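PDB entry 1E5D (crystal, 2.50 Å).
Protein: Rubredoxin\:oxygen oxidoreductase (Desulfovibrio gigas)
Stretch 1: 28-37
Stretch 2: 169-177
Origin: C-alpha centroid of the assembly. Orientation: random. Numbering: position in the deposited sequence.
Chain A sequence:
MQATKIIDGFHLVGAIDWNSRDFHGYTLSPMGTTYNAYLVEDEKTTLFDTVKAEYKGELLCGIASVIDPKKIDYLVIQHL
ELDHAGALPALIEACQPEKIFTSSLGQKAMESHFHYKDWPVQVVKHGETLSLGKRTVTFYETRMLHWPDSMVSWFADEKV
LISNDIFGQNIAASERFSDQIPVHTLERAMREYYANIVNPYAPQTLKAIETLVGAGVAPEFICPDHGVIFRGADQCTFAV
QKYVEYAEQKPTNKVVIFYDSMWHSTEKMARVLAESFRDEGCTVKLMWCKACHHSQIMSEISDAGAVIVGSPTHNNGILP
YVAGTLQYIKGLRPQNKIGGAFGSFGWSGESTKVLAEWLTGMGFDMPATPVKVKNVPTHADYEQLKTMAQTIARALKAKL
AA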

ATOM      1  N   LEU A  28       9.365  -4.475  -8.037  1.00 19.44           N
ATOM      2  CA  LEU A  28       9.646  -3.696  -9.229  1.00 19.93           C
ATOM      3  C   LEU A  28      10.887  -4.180  -9.981  1.00 24.45           C
ATOM      4  O   LEU A  28      11.862  -4.598  -9.364  1.00 24.55           O
ATOM      5  CB  LEU A  28       9.886  -2.224  -8.900  1.00 18.24           C
ATOM      6  CG  LEU A  28       8.741  -1.456  -8.252  1.00 23.37           C
ATOM      7  CD1 LEU A  28       9.160  -0.005  -8.084  1.00 20.33           C
ATOM      8  CD2 LEU A  28       7.463  -1.575  -9.066  1.00 25.52           C
ATOM      9  N   SER A  29      10.815  -4.082 -11.300  1.00 23.84           N
ATOM     10  CA  SER A  29      11.924  -4.377 -12.194  1.00 18.57           C
ATOM     11  C   SER A  29      12.240  -3.145 -13.047  1.00 17.13           C
ATOM     12  O   SER A  29      11.923  -3.062 -14.222  1.00 19.13           O
ATOM     13  CB  SER A  29      11.595  -5.575 -13.074  1.00 14.82           C
ATOM     14  OG  SER A  29      10.737  -5.206 -14.135  1.00 18.65           O
ATOM     15  N   PRO A  30      12.872  -2.182 -12.389  1.00 15.38           N
ATOM     16  CA  PRO A  30      13.106  -0.867 -12.974  1.00 19.24           C
ATOM     17  C   PRO A  30      13.968  -0.942 -14.232  1.00 21.10           C
ATOM     18  O   PRO A  30      13.947  -0.022 -15.049  1.00 30.32           O
ATOM     19  CB  PRO A  30      13.860  -0.101 -11.891  1.00 16.20           C
ATOM     20  CG  PRO A  30      13.853  -0.944 -10.669  1.00 21.92           C
ATOM     21  CD  PRO A  30      13.408  -2.321 -11.024  1.00 20.15           C
ATOM     22  N   MET A  31      14.715  -2.027 -14.381  1.00 23.44           N
ATOM     23  CA  MET A  31      15.592  -2.211 -15.530  1.00 17.60           C
ATOM     24  C   MET A  31      15.043  -3.268 -16.468  1.00 16.39           C
ATOM     25  O   MET A  31      15.733  -3.798 -17.339  1.00 22.34           O
ATOM     26  CB  MET A  31      16.991  -2.622 -15.070  1.00 26.43           C
ATOM     27  CG  MET A  31      17.961  -1.461 -14.906  1.00 36.70           C
ATOM     28  SD  MET A  31      19.510  -1.946 -14.124  1.00 49.05           S
ATOM     29  CE  MET A  31      18.898  -2.748 -12.639  1.00 93.83           C
ATOM     30  N   GLY A  32      13.763  -3.608 -16.302  1.00 15.17           N
ATOM     31  CA  GLY A  32      13.230  -4.637 -17.186  1.00 12.98           C
ATOM     32  C   GLY A  32      13.669  -6.000 -16.680  1.00 16.06           C
ATOM     33  O   GLY A  32      14.088  -6.140 -15.538  1.00 18.58           O
ATOM     34  N   THR A  33      13.568  -7.003 -17.533  1.00 16.33           N
ATOM     35  CA  THR A  33      13.979  -8.345 -17.150  1.00 13.47           C
ATOM     36  C   THR A  33      14.072  -9.193 -18.411  1.00 13.63           C
ATOM     37  O   THR A  33      13.817  -8.760 -19.536  1.00 17.48           O
ATOM     38  CB  THR A  33      13.003  -8.949 -16.135  1.00 18.62           C
ATOM     39  OG1 THR A  33      13.429 -10.254 -15.725  1.00 10.76           O
ATOM     40  CG2 THR A  33      11.629  -9.150 -16.771  1.00 23.08           C
ATOM     41  N   THR A  34      14.467 -10.450 -18.236  1.00  8.39           N
ATOM     42  CA  THR A  34      14.487 -11.351 -19.375  1.00 13.82           C
ATOM     43  C   THR A  34      13.870 -12.682 -18.953  1.00 14.18           C
ATOM     44  O   THR A  34      13.678 -12.994 -17.781  1.00 22.39           O
ATOM     45  CB  THR A  34      15.891 -11.625 -19.947  1.00 10.94           C
ATOM     46  OG1 THR A  34      16.607 -12.539 -19.095  1.00 14.18           O
ATOM     47  CG2 THR A  34      16.708 -10.347 -20.016  1.00  3.73           C
ATOM     48  N   TYR A  35      13.574 -13.476 -19.972  1.00 16.65           N
ATOM     49  CA  TYR A  35      13.125 -14.843 -19.712  1.00 17.37           C
ATOM     50  C   TYR A  35      14.079 -15.755 -20.473  1.00 20.15           C
ATOM     51  O   TYR A  35      14.067 -15.752 -21.705  1.00 24.80           O
ATOM     52  CB  TYR A  35      11.656 -14.970 -20.110  1.00 14.91           C
ATOM     53  CG  TYR A  35      10.813 -14.020 -19.275  1.00 15.12           C
ATOM     54  CD1 TYR A  35      10.556 -14.341 -17.946  1.00 16.19           C
ATOM     55  CD2 TYR A  35      10.310 -12.836 -19.791  1.00 10.27           C
ATOM     56  CE1 TYR A  35       9.805 -13.507 -17.148  1.00 16.32           C
ATOM     57  CE2 TYR A  35       9.550 -11.995 -18.998  1.00 11.64           C
ATOM     58  CZ  TYR A  35       9.304 -12.337 -17.687  1.00 20.99           C
ATOM     59  OH  TYR A  35       8.550 -11.518 -16.876  1.00 26.76           O
ATOM     60  N   ASN A  36      14.892 -16.465 -19.710  1.00 15.68           N
ATOM     61  CA  ASN A  36      15.990 -17.268 -20.209  1.00 13.39           C
ATOM     62  C   ASN A  36      15.649 -18.750 -20.208  1.00 15.82           C
ATOM     63  O   ASN A  36      15.246 -19.323 -19.207  1.00 16.94           O
ATOM     64  CB  ASN A  36      17.253 -17.041 -19.371  1.00 13.52           C
ATOM     65  CG  ASN A  36      17.706 -15.592 -19.390  1.00 16.83           C
ATOM     66  OD1 ASN A  36      17.353 -14.835 -20.288  1.00 21.62           O
ATOM     67  ND2 ASN A  36      18.496 -15.204 -18.393  1.00 15.54           N
ATOM     68  N   ALA A  37      15.831 -19.354 -21.370  1.00 16.70           N
ATOM     69  CA  ALA A  37      15.747 -20.795 -21.550  1.00 16.24           C
ATOM     70  C   ALA A  37      17.043 -21.220 -22.235  1.00 19.25           C
ATOM     71  O   ALA A  37      17.693 -20.403 -22.898  1.00 12.22           O
ATOM     72  CB  ALA A  37      14.523 -21.203 -22.337  1.00  7.47           C
ATOM     73  N   GLN A 169      18.891 -11.945 -12.162  1.00  9.08           N
ATOM     74  CA  GLN A 169      18.803 -10.523 -11.859  1.00 10.16           C
ATOM     75  C   GLN A 169      17.848  -9.917 -12.879  1.00 18.51           C
ATOM     76  O   GLN A 169      17.831 -10.353 -14.027  1.00 18.88           O
ATOM     77  CB  GLN A 169      20.156  -9.828 -11.897  1.00  9.56           C
ATOM     78  CG  GLN A 169      21.383 -10.711 -11.989  1.00  6.50           C
ATOM     79  CD  GLN A 169      21.557 -11.305 -13.373  1.00  9.55           C
ATOM     80  OE1 GLN A 169      21.458 -10.637 -14.397  1.00 17.19           O
ATOM     81  NE2 GLN A 169      21.823 -12.603 -13.415  1.00 15.00           N
ATOM     82  N   ASN A 170      17.057  -8.929 -12.481  1.00 26.79           N
ATOM     83  CA  ASN A 170      16.193  -8.284 -13.474  1.00 17.60           C
ATOM     84  C   ASN A 170      16.961  -7.224 -14.248  1.00 13.49           C
ATOM     85  O   ASN A 170      16.984  -6.052 -13.883  1.00 20.48           O
ATOM     86  CB  ASN A 170      14.971  -7.704 -12.757  1.00  8.62           C
ATOM     87  CG  ASN A 170      14.041  -8.836 -12.353  1.00 18.97           C
ATOM     88  OD1 ASN A 170      13.467  -8.833 -11.271  1.00 20.00           O
ATOM     89  ND2 ASN A 170      13.907  -9.806 -13.247  1.00  2.04           N
ATOM     90  N   ILE A 171      17.614  -7.628 -15.326  1.00 14.57           N
ATOM     91  CA  ILE A 171      18.312  -6.704 -16.202  1.00 15.03           C
ATOM     92  C   ILE A 171      17.955  -6.976 -17.660  1.00 18.53           C
ATOM     93  O   ILE A 171      18.258  -8.057 -18.177  1.00 24.72           O
ATOM     94  CB  ILE A 171      19.840  -6.811 -16.056  1.00 18.39           C
ATOM     95  CG1 ILE A 171      20.360  -6.436 -14.671  1.00 23.33           C
ATOM     96  CG2 ILE A 171      20.530  -5.985 -17.132  1.00 22.12           C
ATOM     97  CD1 ILE A 171      21.870  -6.404 -14.598  1.00 35.53           C
ATOM     98  N   ALA A 172      17.318  -6.002 -18.304  1.00 18.85           N
ATOM     99  CA  ALA A 172      17.007  -6.139 -19.730  1.00 18.46           C
ATOM    100  C   ALA A 172      18.065  -5.367 -20.509  1.00 15.15           C
ATOM    101  O   ALA A 172      18.193  -4.159 -20.299  1.00 19.02           O
ATOM    102  CB  ALA A 172      15.614  -5.650 -20.068  1.00 15.39           C
ATOM    103  N   ALA A 173      18.822  -6.045 -21.364  1.00 13.08           N
ATOM    104  CA  ALA A 173      19.917  -5.338 -22.027  1.00 15.37           C
ATOM    105  C   ALA A 173      20.342  -6.014 -23.316  1.00 17.74           C
ATOM    106  O   ALA A 173      20.027  -7.179 -23.552  1.00 18.05           O
ATOM    107  CB  ALA A 173      21.098  -5.245 -21.068  1.00 14.71           C
ATOM    108  N   SER A 174      21.076  -5.281 -24.151  1.00 14.86           N
ATOM    109  CA  SER A 174      21.615  -5.949 -25.338  1.00 11.60           C
ATOM    110  C   SER A 174      22.690  -6.951 -24.921  1.00 14.10           C
ATOM    111  O   SER A 174      22.936  -7.937 -25.616  1.00 31.05           O
ATOM    112  CB  SER A 174      22.188  -4.957 -26.343  1.00  9.96           C
ATOM    113  OG  SER A 174      22.029  -3.625 -25.895  1.00 28.72           O
ATOM    114  N   GLU A 175      23.309  -6.705 -23.780  1.00 15.58           N
ATOM    115  CA  GLU A 175      24.398  -7.494 -23.221  1.00 15.80           C
ATOM    116  C   GLU A 175      23.823  -8.693 -22.465  1.00 21.29           C
ATOM    117  O   GLU A 175      22.993  -8.496 -21.574  1.00 28.47           O
ATOM    118  CB  GLU A 175      25.265  -6.677 -22.285  1.00 23.45           C
ATOM    119  CG  GLU A 175      25.905  -5.399 -22.758  1.00 28.37           C
ATOM    120  CD  GLU A 175      24.963  -4.303 -23.201  1.00 33.28           C
ATOM    121  OE1 GLU A 175      24.389  -3.573 -22.373  1.00 42.52           O
ATOM    122  OE2 GLU A 175      24.767  -4.218 -24.435  1.00 56.53           O
ATOM    123  N   ARG A 176      24.229  -9.914 -22.802  1.00 20.83           N
ATOM    124  CA  ARG A 176      23.659 -11.083 -22.142  1.00 18.69           C
ATOM    125  C   ARG A 176      24.636 -11.739 -21.170  1.00 17.35           C
ATOM    126  O   ARG A 176      24.312 -12.745 -20.530  1.00 21.67           O
ATOM    127  CB  ARG A 176      23.181 -12.110 -23.169  1.00 18.35           C
ATOM    128  CG  ARG A 176      22.544 -11.583 -24.430  1.00 19.07           C
ATOM    129  CD  ARG A 176      21.506 -10.497 -24.182  1.00 25.60           C
ATOM    130  NE  ARG A 176      20.636 -10.868 -23.069  1.00 29.46           N
ATOM    131  CZ  ARG A 176      19.633 -11.724 -23.232  1.00 50.06           C
ATOM    132  NH1 ARG A 176      19.420 -12.239 -24.437  1.00 69.78           N
ATOM    133  NH2 ARG A 176      18.866 -12.046 -22.202  1.00 61.10           N
ATOM    134  N   PHE A 177      25.842 -11.189 -21.029  1.00 16.05           N
ATOM    135  CA  PHE A 177      26.817 -11.817 -20.141  1.00 15.83           C
ATOM    136  C   PHE A 177      27.297 -10.887 -19.039  1.00 17.00           C
ATOM    137  O   PHE A 177      27.428  -9.685 -19.235  1.00 16.48           O
ATOM    138  CB  PHE A 177      27.999 -12.332 -20.971  1.00 19.24           C
ATOM    139  CG  PHE A 177      27.562 -13.491 -21.866  1.00 16.80           C
ATOM    140  CD1 PHE A 177      27.351 -14.753 -21.339  1.00 13.76           C
ATOM    141  CD2 PHE A 177      27.359 -13.280 -23.215  1.00 15.86           C
ATOM    142  CE1 PHE A 177      26.947 -15.781 -22.167  1.00 18.64           C
ATOM    143  CE2 PHE A 177      26.970 -14.317 -24.049  1.00 18.65           C
ATOM    144  CZ  PHE A 177      26.760 -15.575 -23.522  1.00 13.83           C
TER
HETATM  145  O   HOH W   1      13.722  -6.473  -9.674  1.00 15.91           O

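How does Asn170, the residue with the most surface covered in this contact, earn its place? Its CA-to-CB bond runs sideways to the first stretch, and CB packs 4.0 Å from Ser29 CB and 3.3 Å from Gly32 O; chi1 is in the m well. The amide then works at both ends. ND2 donates a weak hydrogen bond to Thr33 OG1, short at 2.6 Å but bent, while OD1 accepts from a water, 2.9 Å away, that also donates to Leu28 O at 2.7 Å. An amide suits this buried site because it offers a donor and an acceptor together.

What does Met31 contribute near the end of the turn? The type I turn from Ser29 to Gly32, closed by Gly32 N donating to Ser29 O at 2.8 Å, precedes the strand that starts at Thr33. Met31 O accepts from Ala172 N at 2.9 Å, the one backbone hydrogen bond between the stretches. The CA-to-CB bond of Met31 also points toward the second stretch: its CB lies 3.6 Å from Asn170 O, and its CE reaches a loose apolar contact with Ile171 CG1 at 4.5 Å.

Why is there no side chain at Gly32, beside Ala172? Ala172 points its CB toward the first stretch, 3.9 Å from Gly32 CA and 3.5 Å from Thr33 N. A CB on Gly32 would sit 2.7 Å from Ala172 CB, a clash, and the backbone angles of Gly32 by themselves call for glycine.

What extends the contact beyond Ala172? Thr34 CG2 lies 3.3 Å from Ile171 O and 3.5 Å from Arg176 NH2, so its methyl touches both the backbone and the long arginine side chain. Thr34 OG1 meanwhile donates to Asn36 OD1 at 2.7 Å, within its own strand.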